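PDB 2P0O: DUF871 domain-containing protein from Enterococcus faecalis, which is of unproven function but probably acts as a 6-phospho-N-acetylmuramidase, a glycosidase joining a TIM barrel to a cyclophilin-like C-terminal domain. Local coordinates for residues V305-E310 with N333-I338; F243-A248 with F355-E360; G200-A205 with Q343-L348; N264-A269 with I349-Q354; S227-A232 with G361-E366. One frame throughout, in Å; residues are numbered along the deposited sequence. Where two conformers were deposited one is given.

Contact 1. Residues V305-E310 with N333-I338; sequences VTIDNE and NTITRI
Strands 305-308 and 333-337 run antiparallel, and a classic beta bulge interrupts their pairing, with Ile335 and Thr336 together facing Val305. Val305 O takes Ile335 N at 2.8 Å, nearly along its C=O axis, and a weak second bond from Thr336 N; Val305 N in turn donates to Thr336 O. Beyond the bulge, Ile307 and Asn333 form a regular hydrogen-bonded pair, both bonds lying in the carbonyl planes.

The tightest packing is apolar. Ile335 sends CD1 obliquely across to Ile307 CG2, 3.5 Å away and closer than usual van der Waals contact. Ile307 can offer that branch because its CG1 stands anti to the backbone N (chi1 -171°) and leads away. Val305 and Thr336 lie side by side, CB to CG2 4.0 Å; Thr336 suits the place because its methyl meets valine while OG1 bonds to Ala248 O.

The far end is buried but polar. Asn309 ND2 donates to Asn333 OD1 (3.0 Å) from above the carbonyl plane, the two amides being turned 52° apart. The Asn333 amide is further held by Glu293 O and Glu295 N.

The face carrying Thr306 and Thr334 is looser. There Thr306 CG2 and Thr334 CG2 stand 4.4 Å apart, and the partly exposed Thr334 spends its hydroxyl on Glu298 N. Separately, partly exposed Arg337 reaches Val302 O.

Strand 332-337 is an outer strand of the four-stranded antiparallel sheet. Strand 319-322 lies along the other side of 304-308, helix 255-258 packs against Val305, Ile307 and Thr336, and Ile338 touches Leu245 and Val247 of strand 242-247.

Contact 2. Residues F243-A248 with F355-E360; sequences FLLEVA and FTLVTE
Two phenylalanine rings sit at the start of this strand pair, each packed on an outside aromatic: Phe243 stacks with Tyr237, and Phe355 meets His262, planes about 25° apart. Leu357 CD2 lies in plane at the edge of the Phe355 ring. The phenylalanines touch only through their stems, CB to CB at 4.2 Å, because both rings lead away from the partner strand; Leu245 CD1 adds an oblique contact to Phe355 CB.

On the other face, Leu244 CD1 crosses Val358 CG1 at about a right angle, 3.9 Å apart. Glu246 runs extended beyond CG, its CG resting 3.8 Å from Val358 CG2. Its carboxylate is turned 66° from that of Glu360, with Glu246 OE1 and Glu360 OE2 5.1 Å apart; a salt bridge to Arg229 and a bond from Ile363 N probably keep Glu246 ionised.

Between the faces runs a twisted parallel ladder, weakening where Glu360 N meets Val247 O. Thr356 N donates to Phe243 O at 2.8 Å, and Leu245 N to Thr356 O nearly along the C=O axis. This is the parallel half of the three-stranded mixed sheet of the probably cyclophilin-like C-terminal domain, with 354-359 central, 242-247 at one edge and antiparallel 260-263 at the other.

Contact 3. Residues G200-A205 with Q343-L348; sequences GQNPFA and QTILPL
The capped N-terminus of helix 203-212, on the barrel side, meets the loop 343-348, which contains a short 3-10 segment, of the C-terminal domain. Asn202 occupies the N-cap: with CG anti to the backbone N (chi1 -177°), its OD1 receives weak bonds from Phe204 N and Ala205 N, while ND2 is held by Gln233 OE1. Asparagine suits the position because a short side-chain carbonyl can fold over the helix end to those two N-H groups, Pro203 having none.

No direct hydrogen bond crosses the contact; two waters do the polar work. One links Gln201 OE1 and Asn202 N to Thr344 OG1. The other lies 2.8 Å from both Asn202 O and Thr344 OG1, so a single threonine hydroxyl serves both waters. Thr344 OG1 takes the crowded position between the backbone N and the carbonyl carbon (chi1 54°) and comes within 3.3 Å of Ala205 CB.

Alongside the wet patch lies an apolar one. Ala205, small enough to allow close approach, touches Ile345 CG1 with its CB at 3.8 Å. Ile345 CD1 extends to the edge of the Phe204 ring, near its plane, 4.1 Å from Phe204 CD2, and Leu348 CD1 rests 3.4 Å from Ala205 O. Phe204 also meets Phe234 edge-to-face. Helix 203-212 of the barrel thus meets the loop before strand 354-359 in a mixed apolar and water-bridged domain interface.

Contact 4. Residues N264-A269 with I349-Q354; sequences NRLDAA and IKAGNQ
Asn264 joins the loop after strand 260-263 to the loop leading into strand 354-359, both in the C-terminal domain, and its side chain can be followed outward. Asn264 CB lies 3.5 Å from Asn353 O and 4.2 Å from Ile349 CG2. CG, anti to the backbone N (chi1 -168°), points the amide at the turn 350-353. There Asn264 ND2 donates to Lys350 O over 3.1 Å; the bond is straight at the hydrogen and lies in the amide plane of Asn264, yet it meets the carbonyl from well above its plane. OD1 at the other corner accepts from Arg274 N.

The backbone of Asn264 also takes part: Asn264 N donates to Asn353 O (2.9 Å), and its O receives a weak bond from Gly352 N. Lys350 to Asn353 is a type II beta turn, closed by Asn353 N on Lys350 O. Gly352 suits its third position, where phi is positive (73°), and without a side chain lets Leu266 CD2 approach Gly352 CA to 3.6 Å. Ala268 CB touches Ala351 CB at 4.0 Å.

Lys350 O thus serves two donors, one from the turn itself and one from Asn264, so the same carbonyl that closes the turn also fastens it to the neighbouring loop.

Contact 5. Residues S227-A232 with G361-E366; sequences SERTMA and GTIENE
Arg229 leaves its helix with CG anti to the backbone N (chi1 -171°) and stays extended as far as NE; the last torsion then swings the guanidinium round (chi4 -82°), so that one face lies over Ile363. Ile363 CD1 sits off-centre above that face, 3.7 Å from Arg229 NH2, and the charged end is held by salt bridges to Asp342 and Glu246. The other branch of Ile363, CG2, is anti to its own backbone N and wedges 3.4 Å from both Arg229 O and Ala232 CB. The carbon pair is tighter than usual van der Waals contact, which small alanine can accept.

Here the first turn of helix 228-240, the last of the TIM barrel, meets helix 363-370, which ends the chain. Glu364 is bent at chi2 (99°, well off a staggered value), which folds its carboxylate back beside Arg229: Glu364 OE2 comes 3.9 Å from Arg229 CB. The opposite charges do not touch, Arg229 NE and Glu364 OE1 being 5.4 Å apart. Two waters bridge the residues: one from the backbone N of Arg229 to Glu364 OE2, the other, weakly held by Arg229 NE, to Glu364 OE1 (2.9 Å).

How the contacts relate
Contacts 3 and 5 tie the C-terminal domain back to the TIM barrel at two places, their centres about 14 Å apart, while contacts 1, 2 and 4 lie within that second domain. Contact 2 is the hub: its centre is about 10 Å from contact 5, 13 Å from contact 3, 14 Å from contact 1 and 17 Å from contact 4, and it touches all four. Strand 242-247 follows helix 228-240 directly, and strand 354-359 leads into helix 363-370, so contact 2 is nested inside the loop closed by contact 5. Contacts 1 and 4 are nested within contact 2; contact 3 crosses contacts 2, 4 and 5 along the chain.

Contact 1. Residues V305-E310 with N333-I338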
# COMPACT_ATOMS: atom_id res chain seq x y z
N VAL A 305 21.38 -13.51 3.09
CA VAL A 305 22.40 -12.47 3.11
C VAL A 305 23.78 -13.08 3.24
O VAL A 305 24.08 -13.85 4.18
CB VAL A 305 22.18 -11.49 4.30
CG1 VAL A 305 23.12 -10.30 4.21
CG2 VAL A 305 20.72 -11.04 4.35
N THR A 306 24.65 -12.71 2.29
CA THR A 306 25.95 -13.35 2.13
C THR A 306 27.07 -12.32 2.05
O THR A 306 26.85 -11.16 1.67
CB THR A 306 26.02 -14.23 0.83
OG1 THR A 306 26.05 -13.38 -0.33
CG2 THR A 306 24.81 -15.11 0.69
N ILE A 307 28.28 -12.77 2.38
CA ILE A 307 29.47 -11.97 2.15
C ILE A 307 30.53 -12.86 1.49
O ILE A 307 30.76 -14.00 1.94
CB ILE A 307 29.99 -11.27 3.47
CG1 ILE A 307 31.10 -10.27 3.17
CG2 ILE A 307 30.46 -12.29 4.54
CD1 ILE A 307 31.38 -9.30 4.31
N ASP A 308 31.14 -12.36 0.42
CA ASP A 308 32.18 -13.12 -0.27
C ASP A 308 33.42 -13.25 0.62
O ASP A 308 33.90 -12.25 1.17
CB ASP A 308 32.53 -12.47 -1.59
CG ASP A 308 31.50 -12.73 -2.68
OD1 ASP A 308 30.45 -13.39 -2.41
OD2 ASP A 308 31.76 -12.31 -3.84
N ASN A 309 33.94 -14.47 0.79
CA ASN A 309 35.12 -14.62 1.65
C ASN A 309 36.43 -14.48 0.85
O ASN A 309 36.38 -14.15 -0.35
CB ASN A 309 35.07 -15.89 2.53
CG ASN A 309 34.99 -17.19 1.71
OD1 ASN A 309 35.82 -17.44 0.82
ND2 ASN A 309 34.00 -18.03 2.03
N GLU A 310 37.57 -14.72 1.50
CA GLU A 310 38.89 -14.54 0.89
C GLU A 310 39.12 -15.47 -0.32
O GLU A 310 39.98 -15.17 -1.18
CB GLU A 310 40.01 -14.68 1.93
CG GLU A 310 40.24 -16.10 2.44
CD GLU A 310 41.18 -16.17 3.65
OE1 GLU A 310 42.35 -15.69 3.59
OE2 GLU A 310 40.75 -16.74 4.68
N ASN A 333 30.29 -16.76 2.27
CA ASN A 333 29.74 -16.99 3.62
C ASN A 333 28.26 -16.64 3.70
O ASN A 333 27.82 -15.59 3.17
CB ASN A 333 30.49 -16.16 4.66
CG ASN A 333 31.92 -16.62 4.87
OD1 ASN A 333 32.31 -17.72 4.45
ND2 ASN A 333 32.70 -15.79 5.53
N THR A 334 27.49 -17.50 4.34
CA THR A 334 26.08 -17.22 4.55
C THR A 334 25.94 -16.67 5.95
O THR A 334 26.37 -17.31 6.90
CB THR A 334 25.23 -18.49 4.38
OG1 THR A 334 25.89 -19.57 5.07
CG2 THR A 334 25.12 -18.87 2.91
N ILE A 335 25.35 -15.48 6.07
CA ILE A 335 25.37 -14.73 7.34
C ILE A 335 24.03 -14.82 8.03
O ILE A 335 23.94 -15.17 9.19
CB ILE A 335 25.67 -13.20 7.14
CG1 ILE A 335 26.88 -12.97 6.21
CG2 ILE A 335 25.83 -12.49 8.51
CD1 ILE A 335 28.11 -13.70 6.68
N THR A 336 22.98 -14.44 7.32
CA THR A 336 21.65 -14.52 7.90
C THR A 336 20.68 -14.54 6.72
O THR A 336 21.12 -14.68 5.57
CB THR A 336 21.39 -13.35 8.90
OG1 THR A 336 20.05 -13.39 9.36
CG2 THR A 336 21.62 -11.97 8.27
N ARG A 337 19.39 -14.38 7.00
CA ARG A 337 18.34 -14.42 6.01
C ARG A 337 17.28 -13.36 6.29
O ARG A 337 16.89 -13.19 7.44
CB ARG A 337 17.69 -15.80 6.02
CG ARG A 337 16.90 -16.08 4.73
CD ARG A 337 16.46 -17.53 4.62
NE ARG A 337 15.64 -17.66 3.42
CZ ARG A 337 14.81 -18.67 3.16
NH1 ARG A 337 14.69 -19.70 3.99
NH2 ARG A 337 14.09 -18.63 2.04
N ILE A 338 16.78 -12.68 5.25
CA ILE A 338 15.62 -11.81 5.39
C ILE A 338 14.42 -12.54 5.95
O ILE A 338 14.08 -13.62 5.51
CB ILE A 338 15.15 -11.22 4.01
CG1 ILE A 338 16.33 -10.56 3.26
CG2 ILE A 338 13.93 -10.27 4.22
CD1 ILE A 338 16.92 -9.33 3.99

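Contact 2. Residues F243-A248 with F355-E360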
# COMPACT_ATOMS: atom_id res chain seq x y z
N PHE A 243 14.20 1.08 1.76
CA PHE A 243 13.42 -0.08 2.12
C PHE A 243 14.00 -0.71 3.39
O PHE A 243 15.17 -1.07 3.43
CB PHE A 243 13.43 -1.14 0.99
CG PHE A 243 12.74 -0.69 -0.25
CD1 PHE A 243 11.33 -0.73 -0.35
CD2 PHE A 243 13.48 -0.22 -1.34
CE1 PHE A 243 10.67 -0.29 -1.51
CE2 PHE A 243 12.85 0.20 -2.51
CZ PHE A 243 11.44 0.17 -2.60
N LEU A 244 13.16 -0.86 4.40
CA LEU A 244 13.61 -1.32 5.69
C LEU A 244 13.18 -2.77 5.86
O LEU A 244 11.98 -3.07 5.79
CB LEU A 244 13.00 -0.43 6.78
CG LEU A 244 13.36 -0.67 8.24
CD1 LEU A 244 14.85 -0.37 8.48
CD2 LEU A 244 12.49 0.14 9.20
N LEU A 245 14.14 -3.65 6.11
CA LEU A 245 13.85 -5.09 6.23
C LEU A 245 14.56 -5.68 7.43
O LEU A 245 15.62 -5.20 7.83
CB LEU A 245 14.29 -5.87 4.96
CG LEU A 245 13.91 -5.42 3.55
CD1 LEU A 245 14.89 -4.32 3.09
CD2 LEU A 245 13.92 -6.58 2.53
N GLU A 246 13.97 -6.73 8.01
CA GLU A 246 14.55 -7.46 9.15
C GLU A 246 15.24 -8.75 8.74
O GLU A 246 14.87 -9.38 7.74
CB GLU A 246 13.48 -7.76 10.20
CG GLU A 246 13.24 -6.63 11.17
CD GLU A 246 12.10 -6.90 12.17
OE1 GLU A 246 11.51 -8.01 12.19
OE2 GLU A 246 11.81 -5.97 12.97
N VAL A 247 16.25 -9.15 9.51
CA VAL A 247 16.97 -10.38 9.25
C VAL A 247 16.90 -11.24 10.49
O VAL A 247 16.72 -10.70 11.59
CB VAL A 247 18.48 -10.14 8.85
CG1 VAL A 247 18.58 -9.42 7.53
CG2 VAL A 247 19.31 -9.40 9.98
N ALA A 248 17.04 -12.55 10.31
CA ALA A 248 17.05 -13.49 11.44
C ALA A 248 18.27 -13.26 12.31
O ALA A 248 19.31 -12.84 11.81
CB ALA A 248 17.04 -14.96 10.94
N PHE A 355 18.49 0.02 0.71
CA PHE A 355 17.79 -0.84 1.66
C PHE A 355 18.62 -1.00 2.91
O PHE A 355 19.84 -1.10 2.83
CB PHE A 355 17.49 -2.17 1.02
CG PHE A 355 18.72 -2.94 0.55
CD1 PHE A 355 19.28 -2.71 -0.70
CD2 PHE A 355 19.24 -3.98 1.33
CE1 PHE A 355 20.38 -3.46 -1.17
CE2 PHE A 355 20.35 -4.73 0.88
CZ PHE A 355 20.91 -4.49 -0.37
N THR A 356 17.93 -1.05 4.05
CA THR A 356 18.54 -1.05 5.37
C THR A 356 18.13 -2.35 6.09
O THR A 356 16.94 -2.67 6.21
CB THR A 356 18.07 0.19 6.13
OG1 THR A 356 18.44 1.37 5.38
CG2 THR A 356 18.64 0.22 7.54
N LEU A 357 19.12 -3.10 6.55
CA LEU A 357 18.88 -4.38 7.20
C LEU A 357 18.99 -4.14 8.68
O LEU A 357 19.98 -3.53 9.14
CB LEU A 357 19.93 -5.41 6.75
CG LEU A 357 19.98 -5.66 5.24
CD1 LEU A 357 20.95 -6.81 4.88
CD2 LEU A 357 18.53 -5.93 4.66
N VAL A 358 17.97 -4.57 9.42
CA VAL A 358 17.98 -4.43 10.87
C VAL A 358 17.62 -5.79 11.48
O VAL A 358 17.02 -6.67 10.83
CB VAL A 358 17.04 -3.30 11.40
CG1 VAL A 358 17.48 -1.91 10.92
CG2 VAL A 358 15.56 -3.57 11.02
N THR A 359 17.99 -5.97 12.73
CA THR A 359 17.79 -7.28 13.32
C THR A 359 16.31 -7.47 13.73
O THR A 359 15.57 -6.49 13.98
CB THR A 359 18.81 -7.57 14.43
OG1 THR A 359 19.15 -8.97 14.41
CG2 THR A 359 18.25 -7.18 15.80
N GLU A 360 15.87 -8.72 13.72
CA GLU A 360 14.46 -9.05 13.88
C GLU A 360 13.86 -8.42 15.15
O GLU A 360 14.46 -8.47 16.22
CB GLU A 360 14.24 -10.58 13.86
CG GLU A 360 12.76 -10.99 13.91
CD GLU A 360 12.50 -12.51 13.92
OE1 GLU A 360 13.41 -13.31 14.26
OE2 GLU A 360 11.34 -12.90 13.58

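Contact 3. Residues G200-A205 with Q343-L348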
# COMPACT_ATOMS: atom_id res chain seq x y z
N GLY A 200 -2.82 -11.97 3.02
CA GLY A 200 -1.90 -12.27 4.11
C GLY A 200 -0.48 -11.80 3.86
O GLY A 200 0.44 -12.28 4.53
N GLN A 201 -0.29 -10.88 2.90
CA GLN A 201 1.07 -10.39 2.59
C GLN A 201 1.38 -9.03 3.28
O GLN A 201 0.48 -8.36 3.76
CB GLN A 201 1.32 -10.28 1.07
CG GLN A 201 1.23 -11.61 0.26
CD GLN A 201 2.03 -12.75 0.86
OE1 GLN A 201 3.24 -12.65 1.09
NE2 GLN A 201 1.36 -13.86 1.13
N ASN A 202 2.66 -8.67 3.32
CA ASN A 202 3.12 -7.40 3.88
C ASN A 202 2.44 -6.27 3.11
O ASN A 202 2.65 -6.14 1.92
CB ASN A 202 4.66 -7.28 3.73
CG ASN A 202 5.22 -6.01 4.36
OD1 ASN A 202 4.54 -4.98 4.46
ND2 ASN A 202 6.46 -6.08 4.81
N PRO A 203 1.57 -5.51 3.78
CA PRO A 203 0.87 -4.40 3.13
C PRO A 203 1.80 -3.33 2.55
O PRO A 203 1.49 -2.74 1.50
CB PRO A 203 0.01 -3.79 4.26
CG PRO A 203 -0.11 -4.89 5.29
CD PRO A 203 1.14 -5.71 5.18
N PHE A 204 2.93 -3.07 3.21
CA PHE A 204 3.89 -2.09 2.69
C PHE A 204 4.42 -2.52 1.33
O PHE A 204 4.46 -1.72 0.41
CB PHE A 204 5.04 -1.83 3.69
CG PHE A 204 6.24 -1.11 3.09
CD1 PHE A 204 6.20 0.26 2.86
CD2 PHE A 204 7.41 -1.81 2.79
CE1 PHE A 204 7.29 0.93 2.31
CE2 PHE A 204 8.51 -1.16 2.24
CZ PHE A 204 8.45 0.23 1.99
N ALA A 205 4.86 -3.79 1.23
CA ALA A 205 5.38 -4.28 -0.04
C ALA A 205 4.27 -4.27 -1.11
O ALA A 205 4.55 -4.01 -2.27
CB ALA A 205 5.94 -5.71 0.12
N GLN A 343 10.24 -10.66 2.76
CA GLN A 343 10.76 -11.10 1.47
C GLN A 343 10.02 -10.59 0.24
O GLN A 343 10.57 -10.58 -0.84
CB GLN A 343 10.88 -12.63 1.45
CG GLN A 343 12.11 -13.09 2.27
CD GLN A 343 12.26 -14.60 2.29
OE1 GLN A 343 11.88 -15.26 1.35
NE2 GLN A 343 12.82 -15.13 3.37
N THR A 344 8.75 -10.19 0.36
CA THR A 344 8.09 -9.57 -0.79
C THR A 344 8.58 -8.13 -1.08
O THR A 344 8.19 -7.53 -2.06
CB THR A 344 6.57 -9.54 -0.66
OG1 THR A 344 6.22 -8.92 0.59
CG2 THR A 344 5.98 -10.98 -0.74
N ILE A 345 9.40 -7.57 -0.21
CA ILE A 345 10.02 -6.27 -0.47
C ILE A 345 11.18 -6.42 -1.46
O ILE A 345 11.46 -5.51 -2.27
CB ILE A 345 10.54 -5.63 0.85
CG1 ILE A 345 9.36 -5.41 1.80
CG2 ILE A 345 11.32 -4.33 0.57
CD1 ILE A 345 9.79 -5.15 3.28
N LEU A 346 11.83 -7.59 -1.44
CA LEU A 346 13.02 -7.82 -2.29
C LEU A 346 12.87 -7.51 -3.77
O LEU A 346 13.76 -6.90 -4.30
CB LEU A 346 13.64 -9.23 -2.13
CG LEU A 346 14.13 -9.59 -0.71
CD1 LEU A 346 14.41 -11.09 -0.59
CD2 LEU A 346 15.36 -8.73 -0.32
N PRO A 347 11.79 -7.98 -4.46
CA PRO A 347 11.63 -7.58 -5.87
C PRO A 347 11.34 -6.08 -6.08
O PRO A 347 11.34 -5.62 -7.22
CB PRO A 347 10.42 -8.38 -6.35
CG PRO A 347 10.05 -9.34 -5.25
CD PRO A 347 10.72 -8.89 -4.00
N LEU A 348 11.06 -5.34 -5.00
CA LEU A 348 10.81 -3.90 -5.11
C LEU A 348 12.11 -3.12 -5.19
O LEU A 348 12.14 -1.92 -5.59
CB LEU A 348 10.00 -3.40 -3.91
CG LEU A 348 8.59 -3.99 -3.82
CD1 LEU A 348 7.85 -3.23 -2.73
CD2 LEU A 348 7.87 -3.87 -5.19
O HOH W 1 4.70 -10.45 2.82
O HOH W 2 3.55 -8.13 0.14

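Contact 4. Residues N264-A269 with I349-Q354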
# COMPACT_ATOMS: atom_id res chain seq x y z
N ASN A 264 21.78 -1.02 -3.79
CA ASN A 264 21.83 -1.92 -4.94
C ASN A 264 22.49 -1.26 -6.16
O ASN A 264 22.18 -0.11 -6.55
CB ASN A 264 20.43 -2.50 -5.26
CG ASN A 264 20.50 -3.66 -6.27
OD1 ASN A 264 21.43 -4.49 -6.25
ND2 ASN A 264 19.49 -3.74 -7.14
N ARG A 265 23.48 -1.96 -6.71
CA ARG A 265 24.16 -1.53 -7.94
C ARG A 265 23.14 -1.13 -8.99
O ARG A 265 22.07 -1.75 -9.10
CB ARG A 265 25.03 -2.65 -8.48
CG ARG A 265 26.30 -2.79 -7.73
CD ARG A 265 27.16 -3.88 -8.31
NE ARG A 265 27.47 -3.67 -9.73
CZ ARG A 265 28.71 -3.53 -10.21
NH1 ARG A 265 28.88 -3.37 -11.51
NH2 ARG A 265 29.75 -3.54 -9.39
N LEU A 266 23.48 -0.09 -9.74
CA LEU A 266 22.66 0.37 -10.84
C LEU A 266 22.60 -0.62 -12.03
O LEU A 266 21.69 -0.55 -12.87
CB LEU A 266 23.19 1.71 -11.31
CG LEU A 266 22.72 2.94 -10.54
CD1 LEU A 266 23.49 4.18 -11.04
CD2 LEU A 266 21.22 3.11 -10.76
N ASP A 267 23.58 -1.50 -12.15
CA ASP A 267 23.42 -2.57 -13.11
C ASP A 267 23.03 -3.80 -12.33
O ASP A 267 23.87 -4.60 -11.93
CB ASP A 267 24.66 -2.79 -13.98
CG ASP A 267 25.95 -2.82 -13.19
OD1 ASP A 267 25.96 -2.54 -11.97
OD2 ASP A 267 26.97 -3.12 -13.81
N ALA A 268 21.72 -3.91 -12.09
CA ALA A 268 21.18 -4.87 -11.15
C ALA A 268 21.23 -6.31 -11.66
O ALA A 268 20.80 -6.59 -12.76
CB ALA A 268 19.74 -4.49 -10.80
N ALA A 269 21.72 -7.21 -10.82
CA ALA A 269 21.83 -8.62 -11.14
C ALA A 269 20.45 -9.27 -11.18
O ALA A 269 19.55 -8.89 -10.42
CB ALA A 269 22.69 -9.29 -10.08
N ILE A 349 13.19 -3.79 -4.81
CA ILE A 349 14.49 -3.15 -4.69
C ILE A 349 15.16 -3.24 -6.05
O ILE A 349 15.73 -4.27 -6.44
CB ILE A 349 15.33 -3.79 -3.59
CG1 ILE A 349 14.59 -3.64 -2.27
CG2 ILE A 349 16.68 -3.10 -3.43
CD1 ILE A 349 15.20 -4.45 -1.18
N LYS A 350 15.04 -2.15 -6.78
CA LYS A 350 15.55 -2.03 -8.13
C LYS A 350 17.00 -1.53 -8.19
O LYS A 350 17.63 -1.24 -7.15
CB LYS A 350 14.67 -1.06 -8.94
CG LYS A 350 13.56 -1.76 -9.66
CD LYS A 350 12.24 -1.65 -8.96
CE LYS A 350 11.53 -3.00 -9.04
NZ LYS A 350 11.46 -3.58 -10.41
N ALA A 351 17.50 -1.45 -9.42
CA ALA A 351 18.78 -0.83 -9.72
C ALA A 351 18.87 0.51 -8.96
O ALA A 351 17.95 1.35 -9.05
CB ALA A 351 18.91 -0.59 -11.27
N GLY A 352 19.96 0.70 -8.22
CA GLY A 352 20.18 1.92 -7.47
C GLY A 352 19.37 2.18 -6.22
O GLY A 352 19.65 3.15 -5.54
N ASN A 353 18.39 1.33 -5.90
CA ASN A 353 17.61 1.52 -4.67
C ASN A 353 18.37 1.16 -3.39
O ASN A 353 19.14 0.18 -3.36
CB ASN A 353 16.29 0.70 -4.68
CG ASN A 353 15.26 1.23 -5.68
OD1 ASN A 353 14.38 0.50 -6.11
ND2 ASN A 353 15.39 2.49 -6.09
N GLN A 354 18.12 1.93 -2.33
CA GLN A 354 18.70 1.65 -1.01
C GLN A 354 17.83 0.82 -0.12
O GLN A 354 16.61 0.91 -0.16
CB GLN A 354 19.03 2.91 -0.25
CG GLN A 354 19.84 3.89 -1.01
CD GLN A 354 20.05 5.12 -0.18
OE1 GLN A 354 21.07 5.24 0.50
NE2 GLN A 354 19.07 6.01 -0.18

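Contact 5. Residues S227-A232 with G361-E366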
# COMPACT_ATOMS: atom_id res chain seq x y z
N SER A 227 -0.26 -2.65 11.17
CA SER A 227 0.50 -2.79 12.41
C SER A 227 1.55 -1.67 12.53
O SER A 227 1.91 -1.05 11.54
CB SER A 227 1.22 -4.13 12.44
OG SER A 227 2.22 -4.13 11.45
N GLU A 228 2.03 -1.43 13.76
CA GLU A 228 3.13 -0.51 13.99
C GLU A 228 4.37 -0.80 13.12
O GLU A 228 5.02 0.12 12.62
CB GLU A 228 3.52 -0.50 15.49
CG GLU A 228 2.40 -0.03 16.42
CD GLU A 228 2.42 1.49 16.66
OE1 GLU A 228 3.33 2.18 16.12
OE2 GLU A 228 1.54 2.00 17.41
N ARG A 229 4.67 -2.09 12.94
CA ARG A 229 5.80 -2.54 12.15
C ARG A 229 5.68 -2.06 10.71
O ARG A 229 6.67 -1.62 10.07
CB ARG A 229 5.83 -4.07 12.17
CG ARG A 229 7.09 -4.67 11.56
CD ARG A 229 7.00 -6.20 11.51
NE ARG A 229 8.29 -6.78 11.14
CZ ARG A 229 8.74 -6.91 9.88
NH1 ARG A 229 8.01 -6.51 8.84
NH2 ARG A 229 9.93 -7.44 9.68
N THR A 230 4.47 -2.22 10.18
CA THR A 230 4.19 -1.87 8.81
C THR A 230 4.18 -0.35 8.63
O THR A 230 4.70 0.16 7.65
CB THR A 230 2.86 -2.55 8.35
OG1 THR A 230 3.04 -3.97 8.48
CG2 THR A 230 2.53 -2.22 6.92
N MSE A 231 3.58 0.35 9.59
CA MSE A 231 3.67 1.83 9.64
C MSE A 231 5.12 2.34 9.55
O MSE A 231 5.43 3.30 8.83
CB MSE A 231 3.03 2.37 10.92
CG MSE A 231 1.55 2.10 10.96
SE MSE A 231 0.65 2.65 12.61
CE MSE A 231 0.85 4.57 12.41
N ALA A 232 6.00 1.66 10.30
CA ALA A 232 7.42 2.01 10.38
C ALA A 232 8.08 1.83 9.03
O ALA A 232 8.96 2.62 8.68
CB ALA A 232 8.12 1.17 11.42
N GLY A 361 12.69 -7.80 14.98
CA GLY A 361 11.91 -7.22 16.06
C GLY A 361 12.19 -5.75 16.33
O GLY A 361 11.57 -5.17 17.23
N THR A 362 13.11 -5.13 15.57
CA THR A 362 13.58 -3.77 15.90
C THR A 362 13.08 -2.68 14.92
O THR A 362 13.40 -1.49 15.08
CB THR A 362 15.12 -3.68 16.06
OG1 THR A 362 15.76 -3.95 14.81
CG2 THR A 362 15.61 -4.70 17.09
N ILE A 363 12.31 -3.07 13.92
CA ILE A 363 11.82 -2.13 12.93
C ILE A 363 11.13 -0.92 13.59
O ILE A 363 11.40 0.23 13.22
CB ILE A 363 10.92 -2.81 11.88
CG1 ILE A 363 11.79 -3.33 10.72
CG2 ILE A 363 9.85 -1.81 11.31
CD1 ILE A 363 10.99 -3.92 9.56
N GLU A 364 10.27 -1.17 14.58
CA GLU A 364 9.58 -0.10 15.28
C GLU A 364 10.50 0.93 15.95
O GLU A 364 10.32 2.13 15.76
CB GLU A 364 8.56 -0.66 16.27
CG GLU A 364 7.45 -1.48 15.59
CD GLU A 364 7.66 -3.00 15.63
OE1 GLU A 364 8.80 -3.48 15.33
OE2 GLU A 364 6.67 -3.71 15.98
N ASN A 365 11.49 0.47 16.71
CA ASN A 365 12.42 1.41 17.34
C ASN A 365 13.39 2.04 16.35
O ASN A 365 13.88 3.15 16.57
CB ASN A 365 13.19 0.82 18.52
CG ASN A 365 13.95 1.90 19.32
OD1 ASN A 365 13.44 3.00 19.54
ND2 ASN A 365 15.17 1.58 19.74
N GLU A 366 13.67 1.34 15.26
CA GLU A 366 14.55 1.88 14.26
C GLU A 366 13.86 3.10 13.61
O GLU A 366 14.50 4.13 13.42
CB GLU A 366 14.85 0.80 13.24
CG GLU A 366 16.27 0.73 12.80
CD GLU A 366 17.26 0.56 13.94
OE1 GLU A 366 17.31 -0.51 14.61
OE2 GLU A 366 18.01 1.52 14.14
O HOH W 3 3.85 -4.53 14.97
O HOH W 4 9.56 -5.90 13.91